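Local atomic coordinates of SVP1-like protein 2 (PDB entry 4EXV), a protein that probably binds phosphoinositides through a seven-bladed beta-propeller of the PROPPIN family, associating with membranes, and is linked to autophagy. Residues L303-K317 with W327-L339. Numbering follows the deposited sequence.
Sequences LVIVWPNRRLADTFK and WWLQLNQRNEIPL
Arg334 grips the buried carboxylate of Asp314 side-on: its NE reaches OD1 at 2.7 Å, almost straight and in the guanidinium plane, while NH2 meets the syn lone pair of OD2 at 3.2 Å. The carboxylate and guanidinium planes are 35° apart. From the neighbouring strand 302-307, Trp307 NE1 also donates to Asp314 OD2, at 2.9 Å and from above the carboxylate plane. Replacing Asp314 by alanine would probably leave the Arg334 guanidinium without its counter-charge and the indole N-H without its acceptor. Further along the same face, Leu331, its CG swung opposite the backbone N (chi1 170°), lays CD1 over a face of the Phe316 ring, 4.1 Å from its centroid; Phe282 meets that ring edge-to-face.

Strands 312-321 and 326-336 are the outer antiparallel pair of a four-stranded propeller blade, the last in the chain. Thr315 N bonds Gln333 O at 2.8 Å, and Lys317 N bonds Gln330 O; the register slips by one residue after Thr315, which faces both Asn332 and Gln333, a classic beta bulge. Beyond the strand end, Ile337 N still donates to Arg311 O at 2.6 Å, and Ile337 CD1 touches Val306 CG1.

The solvent-facing Thr315 side is looser. Gln333 CB lies alongside Thr315 CG2, Gln330 CG rests against Lys317 CB, and Lys317 packs that CB 3.6 Å from Asn332 ND2 before its chain leads off. On the salt-bridge face, the Arg310 guanidinium comes up at the exposed end, 4.1 Å, NH2 to NH2, from the like charge of Arg334.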
loop_
_atom_site.group_PDB
_atom_site.type_symbol
_atom_site.label_atom_id
_atom_site.label_comp_id
_atom_site.label_asym_id
_atom_site.label_seq_id
_atom_site.Cartn_x
_atom_site.Cartn_y
_atom_site.Cartn_z
ATOM N N LEU A 303 13.450 3.710 6.267
ATOM C CA LEU A 303 11.986 3.753 6.272
ATOM C C LEU A 303 11.465 5.040 6.870
ATOM O O LEU A 303 12.127 5.671 7.681
ATOM C CB LEU A 303 11.422 2.617 7.125
ATOM C CG LEU A 303 11.666 1.193 6.657
ATOM C CD1 LEU A 303 12.914 0.669 7.326
ATOM C CD2 LEU A 303 10.467 0.337 6.997
ATOM N N VAL A 304 10.246 5.407 6.508
ATOM C CA VAL A 304 9.586 6.518 7.174
ATOM C C VAL A 304 8.192 6.117 7.596
ATOM O O VAL A 304 7.434 5.536 6.816
ATOM C CB VAL A 304 9.491 7.749 6.273
ATOM C CG1 VAL A 304 8.767 8.875 7.003
ATOM C CG2 VAL A 304 10.883 8.184 5.843
ATOM N N ILE A 305 7.856 6.421 8.839
ATOM C CA ILE A 305 6.495 6.214 9.295
ATOM C C ILE A 305 5.775 7.538 9.434
ATOM O O ILE A 305 6.310 8.496 9.990
ATOM C CB ILE A 305 6.445 5.454 10.621
ATOM C CG1 ILE A 305 7.021 4.056 10.412
ATOM C CG2 ILE A 305 5.008 5.414 11.147
ATOM C CD1 ILE A 305 6.892 3.168 11.591
ATOM N N VAL A 306 4.557 7.587 8.918
ATOM C CA VAL A 306 3.773 8.805 8.969
ATOM C C VAL A 306 2.600 8.647 9.916
ATOM O O VAL A 306 1.894 7.642 9.887
ATOM C CB VAL A 306 3.253 9.180 7.576
ATOM C CG1 VAL A 306 2.447 10.461 7.632
ATOM C CG2 VAL A 306 4.415 9.312 6.617
ATOM N N TRP A 307 2.403 9.649 10.760
ATOM C CA TRP A 307 1.283 9.673 11.686
ATOM C C TRP A 307 0.411 10.883 11.382
ATOM O O TRP A 307 0.846 12.024 11.573
ATOM C CB TRP A 307 1.774 9.769 13.134
ATOM C CG TRP A 307 2.913 8.847 13.505
ATOM C CD1 TRP A 307 4.249 9.117 13.416
ATOM C CD2 TRP A 307 2.807 7.529 14.055
ATOM N NE1 TRP A 307 4.987 8.044 13.861
ATOM C CE2 TRP A 307 4.128 7.056 14.263
ATOM C CE3 TRP A 307 1.730 6.696 14.381
ATOM C CZ2 TRP A 307 4.397 5.790 14.787
ATOM C CZ3 TRP A 307 1.999 5.442 14.901
ATOM C CH2 TRP A 307 3.326 5.000 15.100
ATOM N N PRO A 308 -0.828 10.635 10.929
ATOM C CA PRO A 308 -1.815 11.654 10.547
ATOM C C PRO A 308 -2.144 12.616 11.692
ATOM O O PRO A 308 -1.958 13.822 11.538
ATOM C CB PRO A 308 -3.046 10.831 10.186
ATOM C CG PRO A 308 -2.565 9.421 10.044
ATOM C CD PRO A 308 -1.395 9.279 10.921
ATOM N N ASN A 309 -2.616 12.086 12.821
ATOM C CA ASN A 309 -2.963 12.903 13.995
ATOM C C ASN A 309 -1.889 13.860 14.509
ATOM O O ASN A 309 -2.215 14.947 14.979
ATOM C CB ASN A 309 -3.405 12.017 15.153
ATOM C CG ASN A 309 -4.769 11.425 14.926
ATOM O OD1 ASN A 309 -4.905 10.246 14.570
ATOM N ND2 ASN A 309 -5.802 12.244 15.112
ATOM N N ARG A 310 -0.622 13.459 14.459
ATOM C CA ARG A 310 0.441 14.328 14.943
ATOM C C ARG A 310 1.132 15.029 13.785
ATOM O O ARG A 310 2.048 15.828 14.003
ATOM C CB ARG A 310 1.460 13.564 15.795
ATOM C CG ARG A 310 0.912 12.306 16.454
ATOM C CD ARG A 310 1.237 12.270 17.933
ATOM N NE ARG A 310 2.604 11.838 18.224
ATOM C CZ ARG A 310 3.244 12.139 19.356
ATOM N NH1 ARG A 310 2.640 12.884 20.284
ATOM N NH2 ARG A 310 4.487 11.708 19.560
ATOM N N ARG A 311 0.687 14.741 12.559
ATOM C CA ARG A 311 1.297 15.334 11.360
ATOM C C ARG A 311 2.828 15.239 11.465
ATOM O O ARG A 311 3.550 16.232 11.385
ATOM C CB ARG A 311 0.812 16.786 11.172
ATOM C CG ARG A 311 -0.717 16.916 10.909
ATOM C CD ARG A 311 -1.289 18.330 11.156
ATOM N NE ARG A 311 -2.117 18.396 12.375
ATOM C CZ ARG A 311 -2.753 19.489 12.817
ATOM N NH1 ARG A 311 -2.672 20.641 12.150
ATOM N NH2 ARG A 311 -3.477 19.433 13.933
ATOM N N LEU A 312 3.308 14.011 11.645
ATOM C CA LEU A 312 4.672 13.766 12.096
ATOM C C LEU A 312 5.305 12.636 11.297
ATOM O O LEU A 312 4.648 11.637 11.022
ATOM C CB LEU A 312 4.632 13.381 13.577
ATOM C CG LEU A 312 5.883 12.888 14.305
ATOM C CD1 LEU A 312 6.910 14.018 14.481
ATOM C CD2 LEU A 312 5.493 12.270 15.658
ATOM N N ALA A 313 6.577 12.781 10.934
ATOM C CA ALA A 313 7.247 11.768 10.116
ATOM C C ALA A 313 8.529 11.201 10.725
ATOM O O ALA A 313 9.609 11.822 10.636
ATOM C CB ALA A 313 7.526 12.306 8.722
ATOM N N ASP A 314 8.399 10.010 11.314
ATOM C CA ASP A 314 9.526 9.264 11.889
ATOM C C ASP A 314 10.395 8.623 10.825
ATOM O O ASP A 314 9.893 7.893 9.955
ATOM C CB ASP A 314 9.023 8.149 12.805
ATOM C CG ASP A 314 8.504 8.670 14.118
ATOM O OD1 ASP A 314 8.882 9.809 14.477
ATOM O OD2 ASP A 314 7.722 7.943 14.786
ATOM N N THR A 315 11.701 8.870 10.905
ATOM C CA THR A 315 12.607 8.159 10.015
ATOM C C THR A 315 13.563 7.168 10.741
ATOM O O THR A 315 14.152 7.470 11.775
ATOM C CB THR A 315 13.254 9.104 8.940
ATOM O OG1 THR A 315 14.671 8.925 8.891
ATOM C CG2 THR A 315 12.914 10.572 9.223
ATOM N N PHE A 316 13.650 5.960 10.191
ATOM C CA PHE A 316 14.338 4.844 10.812
ATOM C C PHE A 316 15.482 4.382 9.946
ATOM O O PHE A 316 15.334 4.302 8.732
ATOM C CB PHE A 316 13.371 3.673 10.967
ATOM C CG PHE A 316 12.265 3.919 11.951
ATOM C CD1 PHE A 316 12.394 3.506 13.280
ATOM C CD2 PHE A 316 11.092 4.550 11.556
ATOM C CE1 PHE A 316 11.377 3.720 14.205
ATOM C CE2 PHE A 316 10.059 4.774 12.472
ATOM C CZ PHE A 316 10.205 4.358 13.805
ATOM N N LYS A 317 16.622 4.062 10.558
ATOM C CA LYS A 317 17.730 3.442 9.822
ATOM C C LYS A 317 17.749 1.936 10.042
ATOM O O LYS A 317 17.447 1.460 11.132
ATOM C CB LYS A 317 19.076 4.056 10.208
ATOM C CG LYS A 317 20.068 4.139 9.038
ATOM C CD LYS A 317 21.089 2.995 9.030
ATOM C CE LYS A 317 22.072 3.132 7.864
ATOM N NZ LYS A 317 23.505 3.222 8.307
ATOM N N TRP A 327 20.622 -7.689 12.376
ATOM C CA TRP A 327 20.042 -6.402 11.993
ATOM C C TRP A 327 19.437 -5.667 13.195
ATOM O O TRP A 327 18.819 -6.277 14.069
ATOM C CB TRP A 327 18.912 -6.617 10.991
ATOM C CG TRP A 327 19.258 -7.392 9.787
ATOM C CD1 TRP A 327 19.412 -8.761 9.683
ATOM C CD2 TRP A 327 19.466 -6.869 8.483
ATOM N NE1 TRP A 327 19.729 -9.108 8.380
ATOM C CE2 TRP A 327 19.764 -7.963 7.626
ATOM C CE3 TRP A 327 19.443 -5.579 7.952
ATOM C CZ2 TRP A 327 20.033 -7.792 6.275
ATOM C CZ3 TRP A 327 19.705 -5.411 6.616
ATOM C CH2 TRP A 327 19.998 -6.509 5.785
ATOM N N TRP A 328 19.591 -4.349 13.228
ATOM C CA TRP A 328 18.884 -3.530 14.219
ATOM C C TRP A 328 18.366 -2.235 13.623
ATOM O O TRP A 328 18.933 -1.696 12.677
ATOM C CB TRP A 328 19.742 -3.255 15.463
ATOM C CG TRP A 328 20.806 -2.199 15.322
ATOM C CD1 TRP A 328 20.754 -0.904 15.782
ATOM C CD2 TRP A 328 22.103 -2.360 14.734
ATOM N NE1 TRP A 328 21.934 -0.254 15.503
ATOM C CE2 TRP A 328 22.776 -1.124 14.856
ATOM C CE3 TRP A 328 22.758 -3.427 14.107
ATOM C CZ2 TRP A 328 24.067 -0.927 14.368
ATOM C CZ3 TRP A 328 24.039 -3.229 13.622
ATOM C CH2 TRP A 328 24.680 -1.986 13.755
ATOM N N LEU A 329 17.271 -1.749 14.184
ATOM C CA LEU A 329 16.667 -0.505 13.724
ATOM C C LEU A 329 16.982 0.621 14.691
ATOM O O LEU A 329 16.972 0.420 15.900
ATOM C CB LEU A 329 15.138 -0.655 13.639
ATOM C CG LEU A 329 14.538 -1.461 12.493
ATOM C CD1 LEU A 329 13.199 -2.046 12.909
ATOM C CD2 LEU A 329 14.409 -0.585 11.249
ATOM N N GLN A 330 17.254 1.811 14.172
ATOM C CA GLN A 330 17.216 2.994 15.024
ATOM C C GLN A 330 16.377 4.103 14.401
ATOM O O GLN A 330 16.098 4.106 13.209
ATOM C CB GLN A 330 18.614 3.486 15.379
ATOM C CG GLN A 330 19.381 3.982 14.200
ATOM C CD GLN A 330 20.803 4.318 14.538
ATOM O OE1 GLN A 330 21.224 4.182 15.686
ATOM N NE2 GLN A 330 21.561 4.765 13.534
ATOM N N LEU A 331 15.971 5.037 15.244
ATOM C CA LEU A 331 15.107 6.133 14.860
ATOM C C LEU A 331 15.929 7.415 14.751
ATOM O O LEU A 331 16.208 8.057 15.753
ATOM C CB LEU A 331 14.041 6.274 15.934
ATOM C CG LEU A 331 13.085 7.454 15.981
ATOM C CD1 LEU A 331 12.322 7.649 14.683
ATOM C CD2 LEU A 331 12.131 7.187 17.120
ATOM N N ASN A 332 16.321 7.766 13.528
ATOM C CA ASN A 332 17.220 8.892 13.261
ATOM C C ASN A 332 16.656 10.240 13.637
ATOM O O ASN A 332 17.384 11.128 14.105
ATOM C CB ASN A 332 17.518 8.978 11.755
ATOM C CG ASN A 332 18.309 7.794 11.245
ATOM O OD1 ASN A 332 19.093 7.170 11.990
ATOM N ND2 ASN A 332 18.119 7.470 9.961
ATOM N N GLN A 333 15.355 10.395 13.396
ATOM C CA GLN A 333 14.777 11.712 13.183
ATOM C C GLN A 333 13.264 11.726 13.234
ATOM O O GLN A 333 12.600 10.817 12.715
ATOM C CB GLN A 333 15.189 12.202 11.800
ATOM C CG GLN A 333 15.715 13.607 11.765
ATOM C CD GLN A 333 16.099 14.012 10.354
ATOM O OE1 GLN A 333 16.009 13.201 9.414
ATOM N NE2 GLN A 333 16.528 15.265 10.192
ATOM N N ARG A 334 12.737 12.779 13.857
ATOM C CA ARG A 334 11.317 13.122 13.810
ATOM C C ARG A 334 11.151 14.554 13.293
ATOM O O ARG A 334 11.714 15.504 13.848
ATOM C CB ARG A 334 10.666 12.977 15.189
ATOM C CG ARG A 334 11.220 11.835 16.038
ATOM C CD ARG A 334 10.352 11.550 17.263
ATOM N NE ARG A 334 9.170 10.747 16.940
ATOM C CZ ARG A 334 8.273 10.337 17.831
ATOM N NH1 ARG A 334 8.412 10.646 19.117
ATOM N NH2 ARG A 334 7.233 9.613 17.439
ATOM N N ASN A 335 10.400 14.702 12.211
ATOM C CA ASN A 335 10.107 16.025 11.679
ATOM C C ASN A 335 8.606 16.250 11.639
ATOM O O ASN A 335 7.851 15.360 11.256
ATOM C CB ASN A 335 10.716 16.205 10.284
ATOM C CG ASN A 335 12.164 15.762 10.222
ATOM O OD1 ASN A 335 12.970 16.103 11.096
ATOM N ND2 ASN A 335 12.500 14.979 9.200
ATOM N N GLU A 336 8.167 17.430 12.060
ATOM C CA GLU A 336 6.760 17.779 11.939
ATOM C C GLU A 336 6.485 17.979 10.459
ATOM O O GLU A 336 7.362 18.411 9.713
ATOM C CB GLU A 336 6.442 19.049 12.733
ATOM C CG GLU A 336 7.277 19.212 14.007
ATOM C CD GLU A 336 6.819 20.382 14.866
ATOM O OE1 GLU A 336 6.238 20.126 15.947
ATOM O OE2 GLU A 336 7.038 21.552 14.467
ATOM N N ILE A 337 5.279 17.623 10.029
ATOM C CA ILE A 337 4.831 17.897 8.664
ATOM C C ILE A 337 4.203 19.282 8.609
ATOM O O ILE A 337 3.142 19.501 9.214
ATOM C CB ILE A 337 3.731 16.918 8.217
ATOM C CG1 ILE A 337 4.242 15.482 8.188
ATOM C CG2 ILE A 337 3.168 17.327 6.860
ATOM C CD1 ILE A 337 3.116 14.483 7.981
ATOM N N PRO A 338 4.843 20.221 7.881
ATOM C CA PRO A 338 4.372 21.618 7.780
ATOM C C PRO A 338 2.921 21.749 7.268
ATOM O O PRO A 338 2.717 22.015 6.069
ATOM C CB PRO A 338 5.372 22.269 6.804
ATOM C CG PRO A 338 6.122 21.122 6.150
ATOM C CD PRO A 338 6.106 20.001 7.149
ATOM N N LEU A 339 1.955 21.580 8.184
ATOM C CA LEU A 339 0.510 21.490 7.885
ATOM C C LEU A 339 0.053 20.054 7.575
ATOM O O LEU A 339 -1.093 19.816 7.182
ATOM C CB LEU A 339 0.091 22.458 6.764
ATOM C CG LEU A 339 0.004 23.937 7.166
ATOM C CD1 LEU A 339 0.152 24.867 5.953
ATOM C CD2 LEU A 339 -1.290 24.203 7.956
#